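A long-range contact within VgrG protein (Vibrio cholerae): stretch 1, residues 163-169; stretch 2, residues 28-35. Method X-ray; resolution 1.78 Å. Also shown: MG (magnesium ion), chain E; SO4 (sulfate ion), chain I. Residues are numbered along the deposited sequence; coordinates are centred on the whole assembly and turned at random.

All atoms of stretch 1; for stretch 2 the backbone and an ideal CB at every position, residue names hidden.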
# COMPACT_ATOMS: atom_id res chain seq x y z
N GLY A 163 -7.56 28.74 11.93
CA GLY A 163 -8.37 28.02 12.91
C GLY A 163 -8.87 26.67 12.42
O GLY A 163 -9.97 26.24 12.80
N GLN A 164 -8.07 25.98 11.58
CA GLN A 164 -8.45 24.69 11.00
C GLN A 164 -8.67 23.59 12.02
O GLN A 164 -7.93 23.48 13.00
CB GLN A 164 -7.38 24.16 10.02
CG GLN A 164 -7.30 24.92 8.71
CD GLN A 164 -6.20 25.94 8.72
OE1 GLN A 164 -5.93 26.61 9.74
NE2 GLN A 164 -5.58 26.14 7.57
N THR A 165 -9.65 22.73 11.72
CA THR A 165 -9.85 21.48 12.42
C THR A 165 -9.14 20.47 11.52
O THR A 165 -9.32 20.51 10.29
CB THR A 165 -11.34 21.16 12.59
OG1 THR A 165 -11.91 22.15 13.44
CG2 THR A 165 -11.58 19.77 13.22
N ILE A 166 -8.29 19.63 12.10
CA ILE A 166 -7.55 18.61 11.35
C ILE A 166 -8.51 17.48 11.05
O ILE A 166 -9.15 16.95 11.95
CB ILE A 166 -6.25 18.17 12.08
CG1 ILE A 166 -5.32 19.39 12.34
CG2 ILE A 166 -5.51 17.06 11.31
CD1 ILE A 166 -5.10 20.36 11.14
N THR A 167 -8.66 17.18 9.75
CA THR A 167 -9.67 16.25 9.26
C THR A 167 -9.14 15.12 8.39
O THR A 167 -7.99 15.12 7.96
CB THR A 167 -10.78 17.03 8.50
OG1 THR A 167 -10.18 17.73 7.40
CG2 THR A 167 -11.55 18.03 9.43
N MET A 168 -10.02 14.16 8.13
CA MET A 168 -9.75 13.01 7.27
C MET A 168 -10.96 12.82 6.35
O MET A 168 -12.07 13.25 6.69
CB MET A 168 -9.41 11.74 8.07
CG MET A 168 -10.17 11.61 9.35
SD MET A 168 -9.43 10.49 10.53
CE MET A 168 -8.28 11.56 11.39
N THR A 169 -10.74 12.26 5.14
CA THR A 169 -11.80 12.11 4.13
C THR A 169 -11.57 10.86 3.27
O THR A 169 -10.40 10.49 3.11
CB THR A 169 -11.92 13.43 3.33
OG1 THR A 169 -13.18 13.50 2.65
CG2 THR A 169 -10.75 13.67 2.38
N UNK A 28 -4.24 3.63 5.45
CA UNK A 28 -3.46 4.82 5.14
C UNK A 28 -4.43 5.96 5.16
O UNK A 28 -5.52 5.86 4.58
CB UNK A 28 -2.73 4.72 3.80
N UNK A 29 -4.09 7.03 5.87
CA UNK A 29 -5.01 8.12 6.09
C UNK A 29 -4.31 9.48 6.02
O UNK A 29 -3.64 9.89 6.98
CB UNK A 29 -5.70 7.95 7.44
N UNK A 30 -4.45 10.16 4.87
CA UNK A 30 -3.83 11.47 4.66
C UNK A 30 -4.67 12.55 5.35
O UNK A 30 -5.88 12.59 5.19
CB UNK A 30 -3.69 11.77 3.17
N UNK A 31 -4.02 13.38 6.15
CA UNK A 31 -4.72 14.42 6.89
C UNK A 31 -4.84 15.72 6.10
O UNK A 31 -3.97 16.04 5.29
CB UNK A 31 -4.00 14.69 8.21
N UNK A 32 -5.93 16.47 6.34
CA UNK A 32 -6.13 17.79 5.75
C UNK A 32 -6.06 18.82 6.87
O UNK A 32 -6.44 18.52 8.01
CB UNK A 32 -7.46 17.87 5.00
N UNK A 33 -5.55 20.00 6.55
CA UNK A 33 -5.49 21.12 7.48
C UNK A 33 -4.12 21.49 7.98
O UNK A 33 -3.99 22.50 8.67
CB UNK A 33 -6.37 20.81 8.69
N UNK A 34 -3.10 20.66 7.68
CA UNK A 34 -1.74 20.92 8.14
C UNK A 34 -0.71 20.29 7.22
O UNK A 34 -1.05 19.49 6.32
CB UNK A 34 -1.55 20.40 9.57
N UNK A 35 0.56 20.61 7.48
CA UNK A 35 1.71 20.01 6.83
C UNK A 35 2.79 19.71 7.87
O UNK A 35 2.76 20.26 8.97
CB UNK A 35 2.25 20.93 5.73
MG MG E . 1.99 4.92 2.94
S SO4 I . -14.18 12.68 -0.81
O1 SO4 I . -14.50 11.31 -1.25
O2 SO4 I . -15.33 13.23 -0.09
O3 SO4 I . -13.03 12.65 0.09
O4 SO4 I . -13.87 13.51 -1.99

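The two stretches run in nearly opposite directions, their end-to-end vectors 168° apart, and their backbones are in register where the CA atoms of Ile166, Thr167 and Met168 are nearest those of positions 33, 32 and 31, respectively.

Position 28 has an ideal CB with nothing of stretch 1 within 5.5 Å, so stretch 1 sets no preference. The magnesium ion nearby favours an acid; the residue is Glu28, whose OE2 lies 2.6 Å from MG.

At position 29 CA-to-CB points sideways, with the ideal CB 5.3 Å from Met168 CB. That gap admits a medium-sized side chain, polar or apolar, reaching the thioether. Asn29 is deposited, and its end comes nearer to Met168 than its CB does; the orientation of its amide is uncertain.

Position 30 again directs CB sideways, beyond 5.5 Å of stretch 1, so many side chains would fit. It is Glu30, and its contribution here is backbone: a water donates to Glu30 O (2.7 Å) and accepts from Thr169 N (2.9 Å from the water oxygen), bridging the stretches where direct pairing has ceased.

Position 31 places its ideal CB 4.2 Å from Ile166 CG2, beside an apolar surface that Met168 extends. A branched aliphatic or methionine would suit. Leu31 (chi1 m, chi2 t) uses both methyls: CD1 lies 4.0 Å from Ile166 CG2, and CD2 3.9 Å from Met168 CE.

Position 32 is fixed by its backbone, which forms an antiparallel hydrogen-bonded pair with Thr167: N of 32 donates to Thr167 O (2.9 Å, 171°), and Thr167 N donates to O of 32 (3.1 Å, 168°). Both bonds are nearly linear. The sideways ideal CB sits 3.6 Å from Thr167 OG1, so a small residue such as alanine or serine is comfortable, though larger ones are not excluded. Ala32 is deposited, its CB packing against that hydroxyl.

Position 33 is the most restrictive. Its phi/psi of 109/-9 would jam a CB against the preceding carbonyl, and the ideal CB, directed toward stretch 1, would clash with Ile166 CD1 at 2.8 Å. Both tests call for glycine, and Gly33 it is; Ile166 CD1 approaches its O to 3.5 Å.

Position 34 points sideways with its ideal CB 3.9 Å from Ile166 CD1, suiting an aliphatic side chain. Leu34 (chi1 p, chi2 p) brings its end nearer, CD2 reaching 3.7 Å from Ile166 CD1.

Position 35 lies out of reach and stretch 1 cannot discriminate; Val35, in a strand, makes no contact.

Stretch 2, residues 28-35: ENELAGLV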
# COMPACT_ATOMS: atom_id res chain seq x y z
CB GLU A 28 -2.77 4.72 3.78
CG GLU A 28 -1.65 3.69 3.75
CD GLU A 28 -1.20 3.33 2.35
OE1 GLU A 28 -2.01 2.79 1.57
OE2 GLU A 28 -0.02 3.60 2.04
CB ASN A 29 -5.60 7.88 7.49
CG ASN A 29 -6.70 8.78 7.95
OD1 ASN A 29 -6.89 8.96 9.16
ND2 ASN A 29 -7.46 9.30 7.03
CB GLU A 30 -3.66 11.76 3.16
CG GLU A 30 -2.74 12.92 2.84
CD GLU A 30 -2.68 13.29 1.37
OE1 GLU A 30 -1.75 14.04 0.99
OE2 GLU A 30 -3.54 12.82 0.59
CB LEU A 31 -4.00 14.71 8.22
CG LEU A 31 -3.79 13.54 9.19
CD1 LEU A 31 -3.08 14.01 10.42
CD2 LEU A 31 -5.12 12.85 9.58
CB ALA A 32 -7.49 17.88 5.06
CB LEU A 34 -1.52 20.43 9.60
CG LEU A 34 -1.71 18.93 9.92
CD1 LEU A 34 -0.55 18.08 9.43
CD2 LEU A 34 -1.75 18.71 11.41
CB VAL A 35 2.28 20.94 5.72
CG1 VAL A 35 1.33 21.03 4.51
CG2 VAL A 35 2.64 22.33 6.27
O HOH W 1 -8.10 11.04 5.08
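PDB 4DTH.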